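Local coordinates for protein putative 4-hydroxybenzoyl-CoA thioesterase (Geobacillus stearothermophilus, PDB 2OIW) that probably hydrolyses acyl-CoA thioesters, possibly 4-hydroxybenzoyl-CoA, as a member of the hotdog-fold thioesterases, at residues 25-30 against 60-65; 33-38 against 104-109; 38-41 against 45-48. All coordinates share one frame; numbering follows the deposited sequence.

How the interactions relate
The three contacts follow the helical layer of a hotdog fold from helix 27-34 into helix 36-42 and the loop after it. Interactions 1 and 2 lie with their centres about 17 Å apart and reach neighbouring strands of one antiparallel sheet, 53-62 and 97-110. Interactions 2 and 3 have centres about 10 Å apart, share Ile38, and touch where Tyr106 OH meets Phe39 CZ at 3.6 Å and His36 CE1 meets Leu46 CD1 at 3.5 Å. Interactions 1 and 3, centres about 24 Å apart, sit on opposite sides of the chain's centre. The magnesium ion held at Ser14 and Thr16 is about 12 Å from the side chain of Val27 in interaction 1.

Interaction 1 (25-30 against 60-65); sequences TTVPVW and VDYVNQ
Val27 and Pro28, on helix 27-34, rest against Val60 and Tyr62 at the end of strand 53-62, so the central helix of the hotdog fold meets its curved antiparallel sheet here. Thr26 accepts a backbone hydrogen bond at its O from Trp30 N, 3.0 Å away. Thr26 also lays its CG2 over one face of the Trp30 ring, 3.3 Å above the plane and out toward the rim. Val27 points at the strand and divides its methyls between two partners. CG1, anti to the backbone N (chi1 170°), reaches CG1 of Val60 at 3.8 Å, while CG2 comes obliquely to the Tyr62 ring, 3.6 Å from CE1. Further cover for this valine comes from Ile92 and Ala100 on neighbouring strands. Pro28 adds a lighter touch, its CD 4.0 Å from Tyr62 OH as the two side chains cross at about a right angle. The hydroxyl itself is hydrogen-bonded to the backbone O of Asn24, which ties the tyrosine to the approach to the helix. Met58 of a second subunit packs on Pro28, Val60 and Tyr62, and the strand pairs with one of that subunit, carrying the sheet across the interface. Within the strand, CG1 of Val60 lies 3.5 Å above one face of the Tyr62 ring, offset toward its rim.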
loop_
_atom_site.group_PDB
_atom_site.type_symbol
_atom_site.label_atom_id
_atom_site.label_comp_id
_atom_site.label_asym_id
_atom_site.label_seq_id
_atom_site.Cartn_x
_atom_site.Cartn_y
_atom_site.Cartn_z
ATOM N N THR A 25 -0.353 -8.943 2.848
ATOM C CA THR A 25 -1.087 -8.138 1.870
ATOM C C THR A 25 -0.215 -7.738 0.684
ATOM O O THR A 25 -0.734 -7.288 -0.341
ATOM C CB THR A 25 -1.726 -6.908 2.491
ATOM O OG1 THR A 25 -0.698 -6.000 2.925
ATOM C CG2 THR A 25 -2.623 -7.338 3.702
ATOM N N THR A 26 1.098 -7.926 0.843
ATOM C CA THR A 26 2.072 -7.661 -0.214
ATOM C C THR A 26 2.016 -8.709 -1.303
ATOM O O THR A 26 2.226 -8.395 -2.456
ATOM C CB THR A 26 3.510 -7.523 0.374
ATOM O OG1 THR A 26 3.556 -6.326 1.154
ATOM C CG2 THR A 26 4.567 -7.396 -0.716
ATOM N N VAL A 27 1.732 -9.951 -0.941
ATOM C CA VAL A 27 1.713 -11.027 -1.916
ATOM C C VAL A 27 0.710 -10.799 -3.093
ATOM O O VAL A 27 1.066 -10.964 -4.264
ATOM C CB VAL A 27 1.539 -12.412 -1.202
ATOM C CG1 VAL A 27 1.282 -13.533 -2.209
ATOM C CG2 VAL A 27 2.800 -12.729 -0.370
ATOM N N PRO A 28 -0.566 -10.478 -2.789
ATOM C CA PRO A 28 -1.424 -10.161 -3.911
ATOM C C PRO A 28 -0.907 -8.987 -4.748
ATOM O O PRO A 28 -1.250 -8.892 -5.922
ATOM C CB PRO A 28 -2.758 -9.812 -3.235
ATOM C CG PRO A 28 -2.745 -10.593 -1.990
ATOM C CD PRO A 28 -1.323 -10.511 -1.520
ATOM N N VAL A 29 -0.099 -8.106 -4.153
ATOM C CA VAL A 29 0.394 -6.934 -4.874
ATOM C C VAL A 29 1.454 -7.400 -5.882
ATOM O O VAL A 29 1.464 -6.967 -7.029
ATOM C CB VAL A 29 0.948 -5.842 -3.928
ATOM C CG1 VAL A 29 1.716 -4.812 -4.683
ATOM C CG2 VAL A 29 -0.184 -5.143 -3.151
ATOM N N TRP A 30 2.293 -8.329 -5.453
ATOM C CA TRP A 30 3.321 -8.916 -6.319
ATOM C C TRP A 30 2.731 -9.863 -7.391
ATOM O O TRP A 30 3.190 -9.902 -8.561
ATOM C CB TRP A 30 4.284 -9.673 -5.393
ATOM C CG TRP A 30 5.169 -8.761 -4.575
ATOM C CD1 TRP A 30 5.308 -7.400 -4.693
ATOM C CD2 TRP A 30 6.109 -9.178 -3.591
ATOM N NE1 TRP A 30 6.249 -6.946 -3.786
ATOM C CE2 TRP A 30 6.756 -8.025 -3.108
ATOM C CE3 TRP A 30 6.432 -10.425 -3.029
ATOM C CZ2 TRP A 30 7.720 -8.087 -2.107
ATOM C CZ3 TRP A 30 7.402 -10.484 -2.069
ATOM C CH2 TRP A 30 8.038 -9.328 -1.620
ATOM N N VAL A 60 -4.551 -17.773 -1.982
ATOM C CA VAL A 60 -3.098 -17.725 -1.780
ATOM C C VAL A 60 -2.770 -18.674 -0.650
ATOM O O VAL A 60 -3.471 -18.668 0.381
ATOM C CB VAL A 60 -2.602 -16.294 -1.437
ATOM C CG1 VAL A 60 -1.131 -16.297 -1.057
ATOM C CG2 VAL A 60 -2.867 -15.305 -2.584
ATOM N N ASP A 61 -1.767 -19.518 -0.877
ATOM C CA ASP A 61 -1.167 -20.333 0.176
ATOM C C ASP A 61 0.174 -19.700 0.536
ATOM O O ASP A 61 1.007 -19.471 -0.338
ATOM C CB ASP A 61 -0.949 -21.803 -0.260
ATOM C CG ASP A 61 -2.259 -22.625 -0.325
ATOM O OD1 ASP A 61 -3.261 -22.343 0.386
ATOM O OD2 ASP A 61 -2.275 -23.622 -1.063
ATOM N N TYR A 62 0.364 -19.408 1.821
ATOM C CA TYR A 62 1.598 -18.804 2.321
ATOM C C TYR A 62 2.472 -19.940 2.830
ATOM O O TYR A 62 2.213 -20.480 3.896
ATOM C CB TYR A 62 1.269 -17.785 3.425
ATOM C CG TYR A 62 0.494 -16.565 2.903
ATOM C CD1 TYR A 62 1.178 -15.424 2.424
ATOM C CD2 TYR A 62 -0.909 -16.546 2.892
ATOM C CE1 TYR A 62 0.479 -14.299 1.944
ATOM C CE2 TYR A 62 -1.615 -15.430 2.425
ATOM C CZ TYR A 62 -0.902 -14.313 1.946
ATOM O OH TYR A 62 -1.572 -13.218 1.464
ATOM N N VAL A 63 3.466 -20.332 2.036
ATOM C CA VAL A 63 4.206 -21.586 2.260
ATOM C C VAL A 63 5.440 -21.310 3.122
ATOM O O VAL A 63 5.764 -22.039 4.048
ATOM C CB VAL A 63 4.614 -22.213 0.861
ATOM C CG1 VAL A 63 5.389 -23.518 1.005
ATOM C CG2 VAL A 63 3.375 -22.433 -0.037
ATOM N N ASN A 64 6.142 -20.231 2.816
ATOM C CA ASN A 64 7.359 -19.883 3.550
ATOM C C ASN A 64 7.425 -18.384 3.666
ATOM O O ASN A 64 6.984 -17.696 2.782
ATOM C CB ASN A 64 8.593 -20.381 2.791
ATOM C CG ASN A 64 8.799 -21.880 2.926
ATOM O OD1 ASN A 64 8.948 -22.393 4.032
ATOM N ND2 ASN A 64 8.819 -22.597 1.789
ATOM N N GLN A 65 8.008 -17.862 4.728
ATOM C CA GLN A 65 8.089 -16.414 4.859
ATOM C C GLN A 65 9.127 -15.835 3.906
ATOM O O GLN A 65 10.101 -16.504 3.502
ATOM C CB GLN A 65 8.414 -16.010 6.291
ATOM C CG GLN A 65 7.379 -16.479 7.321
ATOM C CD GLN A 65 6.045 -15.720 7.265
ATOM O OE1 GLN A 65 5.857 -14.795 6.471
ATOM N NE2 GLN A 65 5.114 -16.120 8.123
#

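Interaction 2 (33-38 against 104-109); sequences AGRHEI and SVYVNF
Arg35, at the break between helices 27-34 and 36-42, reaches Ser104 and Tyr106 on strand 97-110. From CB, which points toward the strand, the chain runs extended from CG to NE (chi2 172°), long enough to bring the guanidinium to the sheet. CD comes obliquely to the tyrosine ring, 3.5 Å from Tyr106 CE1. NE lies 3.4 Å from Ser104 OG, too poorly angled for a hydrogen bond. CZ sits in the plane of the Tyr106 ring at its edge, and the guanidinium and ring planes are 61° apart. NH1 gives Tyr106 OH a bent, weak hydrogen bond of 2.8 Å (N-H...O 122°). NH2 is 3.6 Å from Ser104 CB, which covers one guanidinium face together with Tyr106 CE1. The strongest polar partner of Arg35 is Glu90 on strand 85-94, whose OE2 forms a salt bridge with NH2 and a hydrogen bond with Ser104 OG. A leucine at Arg35 would probably leave the Glu90 carboxylate without its positive mate and Tyr106 OH without the NH1 donor. Through this one buried arginine, the break between the two helices is joined to two adjacent strands, helix layer to sheet, in the hotdog fold.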
loop_
_atom_site.group_PDB
_atom_site.type_symbol
_atom_site.label_atom_id
_atom_site.label_comp_id
_atom_site.label_asym_id
_atom_site.label_seq_id
_atom_site.Cartn_x
_atom_site.Cartn_y
_atom_site.Cartn_z
ATOM N N ALA A 33 1.367 -7.674 -9.996
ATOM C CA ALA A 33 2.513 -7.223 -10.792
ATOM C C ALA A 33 2.917 -8.305 -11.846
ATOM O O ALA A 33 3.192 -7.993 -12.991
ATOM C CB ALA A 33 3.705 -6.864 -9.844
ATOM N N GLY A 34 2.938 -9.574 -11.448
ATOM C CA GLY A 34 3.208 -10.703 -12.367
ATOM C C GLY A 34 2.197 -10.931 -13.490
ATOM O O GLY A 34 2.511 -11.583 -14.489
ATOM N N ARG A 35 0.986 -10.409 -13.329
ATOM C CA ARG A 35 -0.077 -10.466 -14.376
ATOM C C ARG A 35 0.060 -9.407 -15.504
ATOM O O ARG A 35 -0.707 -9.405 -16.490
ATOM C CB ARG A 35 -1.446 -10.362 -13.699
ATOM C CG ARG A 35 -1.723 -11.501 -12.708
ATOM C CD ARG A 35 -2.999 -11.250 -11.923
ATOM N NE ARG A 35 -3.025 -12.100 -10.736
ATOM C CZ ARG A 35 -3.482 -11.714 -9.557
ATOM N NH1 ARG A 35 -3.944 -10.476 -9.393
ATOM N NH2 ARG A 35 -3.444 -12.563 -8.537
ATOM N N HIS A 36 1.055 -8.524 -15.374
ATOM C CA HIS A 36 1.297 -7.428 -16.328
ATOM C C HIS A 36 1.196 -7.813 -17.817
ATOM O O HIS A 36 0.456 -7.183 -18.583
ATOM C CB HIS A 36 2.692 -6.835 -16.062
ATOM C CG HIS A 36 2.956 -5.558 -16.794
ATOM N ND1 HIS A 36 2.436 -4.345 -16.385
ATOM C CD2 HIS A 36 3.683 -5.304 -17.908
ATOM C CE1 HIS A 36 2.846 -3.398 -17.213
ATOM N NE2 HIS A 36 3.590 -3.956 -18.154
ATOM N N GLU A 37 1.963 -8.826 -18.227
ATOM C CA GLU A 37 1.921 -9.300 -19.622
ATOM C C GLU A 37 0.539 -9.826 -20.058
ATOM O O GLU A 37 0.157 -9.714 -21.209
ATOM C CB GLU A 37 2.980 -10.373 -19.850
ATOM C CG GLU A 37 4.419 -9.878 -19.696
ATOM C CD GLU A 37 4.740 -8.647 -20.543
ATOM O OE1 GLU A 37 4.223 -8.515 -21.682
ATOM O OE2 GLU A 37 5.546 -7.815 -20.074
ATOM N N ILE A 38 -0.202 -10.382 -19.118
ATOM C CA ILE A 38 -1.553 -10.817 -19.380
ATOM C C ILE A 38 -2.437 -9.614 -19.611
ATOM O O ILE A 38 -3.153 -9.583 -20.603
ATOM C CB ILE A 38 -2.111 -11.738 -18.259
ATOM C CG1 ILE A 38 -1.366 -13.085 -18.292
ATOM C CG2 ILE A 38 -3.626 -11.974 -18.448
ATOM C CD1 ILE A 38 -1.569 -13.983 -17.030
ATOM N N SER A 104 -5.907 -17.190 -9.318
ATOM C CA SER A 104 -6.851 -16.094 -9.498
ATOM C C SER A 104 -7.680 -16.277 -10.758
ATOM O O SER A 104 -7.217 -16.844 -11.768
ATOM C CB SER A 104 -6.135 -14.735 -9.525
ATOM O OG SER A 104 -5.053 -14.759 -10.434
ATOM N N VAL A 105 -8.918 -15.819 -10.687
ATOM C CA VAL A 105 -9.831 -15.927 -11.831
ATOM C C VAL A 105 -10.207 -14.492 -12.199
ATOM O O VAL A 105 -10.600 -13.698 -11.335
ATOM C CB VAL A 105 -11.097 -16.752 -11.465
ATOM C CG1 VAL A 105 -12.027 -16.946 -12.689
ATOM C CG2 VAL A 105 -10.720 -18.113 -10.818
ATOM N N TYR A 106 -10.046 -14.170 -13.470
ATOM C CA TYR A 106 -10.348 -12.856 -14.021
ATOM C C TYR A 106 -11.418 -13.023 -15.084
ATOM O O TYR A 106 -11.490 -14.061 -15.720
ATOM C CB TYR A 106 -9.092 -12.300 -14.664
ATOM C CG TYR A 106 -8.201 -11.499 -13.735
ATOM C CD1 TYR A 106 -7.270 -12.127 -12.926
ATOM C CD2 TYR A 106 -8.287 -10.098 -13.684
ATOM C CE1 TYR A 106 -6.457 -11.377 -12.054
ATOM C CE2 TYR A 106 -7.462 -9.350 -12.824
ATOM C CZ TYR A 106 -6.549 -9.994 -12.021
ATOM O OH TYR A 106 -5.773 -9.248 -11.147
ATOM N N VAL A 107 -12.260 -12.011 -15.261
ATOM C CA VAL A 107 -13.193 -12.000 -16.370
ATOM C C VAL A 107 -12.785 -10.892 -17.336
ATOM O O VAL A 107 -12.393 -9.802 -16.914
ATOM C CB VAL A 107 -14.682 -11.877 -15.905
ATOM C CG1 VAL A 107 -14.946 -10.563 -15.171
ATOM C CG2 VAL A 107 -15.634 -12.035 -17.087
ATOM N N ASN A 108 -12.821 -11.203 -18.628
ATOM C CA ASN A 108 -12.650 -10.198 -19.700
ATOM C C ASN A 108 -13.966 -9.431 -19.818
ATOM O O ASN A 108 -14.940 -9.937 -20.392
ATOM C CB ASN A 108 -12.303 -10.886 -21.035
ATOM C CG ASN A 108 -12.371 -9.928 -22.239
ATOM O OD1 ASN A 108 -11.934 -8.767 -22.178
ATOM N ND2 ASN A 108 -12.903 -10.425 -23.339
ATOM N N PHE A 109 -14.007 -8.229 -19.251
ATOM C CA PHE A 109 -15.209 -7.432 -19.258
ATOM C C PHE A 109 -15.123 -6.310 -20.299
ATOM O O PHE A 109 -14.233 -5.457 -20.253
ATOM C CB PHE A 109 -15.547 -6.890 -17.860
ATOM C CG PHE A 109 -16.958 -6.428 -17.744
ATOM C CD1 PHE A 109 -17.967 -7.326 -17.430
ATOM C CD2 PHE A 109 -17.293 -5.100 -18.003
ATOM C CE1 PHE A 109 -19.315 -6.914 -17.374
ATOM C CE2 PHE A 109 -18.623 -4.663 -17.945
ATOM C CZ PHE A 109 -19.638 -5.576 -17.620
#

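Interaction 3 (38-41 against 45-48); sequences IFKL and DLSF
Leu46 folds back from the loop after helix 36-42 onto Phe39 and Lys40 in that helix, and the contact across is apolar. Its CG is anti to the carbonyl carbon (chi1 -65°), which carries the two methyls in toward the helix. CD2 does most of the touching: it lies 3.7 Å from Lys40 CA, 3.9 Å from Phe39 C and 4.1 Å from Phe39 CB. CD1 takes the start of the lysine chain, 4.2 Å from Lys40 CG, the two side chains crossing at about a right angle. The Phe39 ring leads away instead, to an edge-to-face meeting with Trp51. Gly69 of a third subunit packs on Leu46.

The polar contacts involve the loop and its flanks. Asp45 OD1 accepts from Ser47 N at 3.1 Å, an Asx turn; the bond is nearly linear (161°), but the donor sits well above the carboxylate plane, 69° out of it. The other oxygen, OD2, forms a salt bridge with Arg50, and Lys40 NZ is hydrogen-bonded to the backbone O of Pro44. Asp45 and the lysine tip, both on exposed residues, thus have polar partners, while the buried leucine meets Lys40 CA, the lysine methylenes and Phe39 CB, its CD2 resting over the backbone beside them.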
loop_
_atom_site.group_PDB
_atom_site.type_symbol
_atom_site.label_atom_id
_atom_site.label_comp_id
_atom_site.label_asym_id
_atom_site.label_seq_id
_atom_site.Cartn_x
_atom_site.Cartn_y
_atom_site.Cartn_z
ATOM N N ILE A 38 -0.202 -10.382 -19.118
ATOM C CA ILE A 38 -1.553 -10.817 -19.380
ATOM C C ILE A 38 -2.437 -9.614 -19.611
ATOM O O ILE A 38 -3.153 -9.583 -20.603
ATOM C CB ILE A 38 -2.111 -11.738 -18.259
ATOM C CG1 ILE A 38 -1.366 -13.085 -18.292
ATOM C CG2 ILE A 38 -3.626 -11.974 -18.448
ATOM C CD1 ILE A 38 -1.569 -13.983 -17.030
ATOM N N PHE A 39 -2.419 -8.640 -18.704
ATOM C CA PHE A 39 -3.164 -7.384 -18.894
ATOM C C PHE A 39 -2.827 -6.769 -20.265
ATOM O O PHE A 39 -3.716 -6.266 -20.969
ATOM C CB PHE A 39 -2.867 -6.377 -17.764
ATOM C CG PHE A 39 -3.288 -6.852 -16.394
ATOM C CD1 PHE A 39 -4.247 -7.859 -16.234
ATOM C CD2 PHE A 39 -2.745 -6.279 -15.255
ATOM C CE1 PHE A 39 -4.633 -8.276 -14.967
ATOM C CE2 PHE A 39 -3.128 -6.699 -13.984
ATOM C CZ PHE A 39 -4.060 -7.705 -13.847
ATOM N N LYS A 40 -1.557 -6.847 -20.649
ATOM C CA LYS A 40 -1.107 -6.208 -21.876
ATOM C C LYS A 40 -1.721 -6.875 -23.119
ATOM O O LYS A 40 -1.913 -6.211 -24.139
ATOM C CB LYS A 40 0.424 -6.173 -21.944
ATOM C CG LYS A 40 0.971 -5.075 -22.823
ATOM C CD LYS A 40 2.490 -5.170 -22.977
ATOM C CE LYS A 40 3.034 -4.049 -23.856
ATOM N NZ LYS A 40 2.301 -3.931 -25.192
ATOM N N LEU A 41 -2.063 -8.164 -23.026
ATOM C CA LEU A 41 -2.702 -8.859 -24.158
ATOM C C LEU A 41 -4.138 -8.377 -24.442
ATOM O O LEU A 41 -4.568 -8.299 -25.611
ATOM C CB LEU A 41 -2.674 -10.366 -23.958
ATOM C CG LEU A 41 -1.277 -10.999 -23.984
ATOM C CD1 LEU A 41 -1.348 -12.426 -23.496
ATOM C CD2 LEU A 41 -0.643 -10.954 -25.387
ATOM N N ASP A 45 -2.083 -0.910 -25.090
ATOM C CA ASP A 45 -1.522 0.376 -24.636
ATOM C C ASP A 45 -1.627 0.597 -23.125
ATOM O O ASP A 45 -1.214 1.629 -22.622
ATOM C CB ASP A 45 -2.176 1.547 -25.383
ATOM C CG ASP A 45 -3.671 1.693 -25.073
ATOM O OD1 ASP A 45 -4.282 0.817 -24.389
ATOM O OD2 ASP A 45 -4.251 2.694 -25.544
ATOM N N LEU A 46 -2.197 -0.378 -22.422
ATOM C CA LEU A 46 -2.426 -0.339 -20.965
ATOM C C LEU A 46 -3.214 0.875 -20.448
ATOM O O LEU A 46 -3.105 1.261 -19.273
ATOM C CB LEU A 46 -1.122 -0.571 -20.177
ATOM C CG LEU A 46 -0.540 -1.978 -20.401
ATOM C CD1 LEU A 46 0.898 -2.137 -19.850
ATOM C CD2 LEU A 46 -1.464 -3.094 -19.842
ATOM N N SER A 47 -4.041 1.414 -21.332
ATOM C CA SER A 47 -4.911 2.549 -21.061
ATOM C C SER A 47 -6.067 2.123 -20.166
ATOM O O SER A 47 -6.694 1.094 -20.411
ATOM C CB SER A 47 -5.464 3.056 -22.394
ATOM O OG SER A 47 -6.325 4.170 -22.217
ATOM N N PHE A 48 -6.358 2.898 -19.125
ATOM C CA PHE A 48 -7.513 2.578 -18.305
ATOM C C PHE A 48 -8.846 2.879 -18.978
ATOM O O PHE A 48 -9.874 2.328 -18.599
ATOM C CB PHE A 48 -7.399 3.217 -16.934
ATOM C CG PHE A 48 -6.382 2.553 -16.066
ATOM C CD1 PHE A 48 -6.577 1.261 -15.635
ATOM C CD2 PHE A 48 -5.215 3.202 -15.710
ATOM C CE1 PHE A 48 -5.618 0.614 -14.852
ATOM C CE2 PHE A 48 -4.264 2.566 -14.894
ATOM C CZ PHE A 48 -4.464 1.291 -14.472
#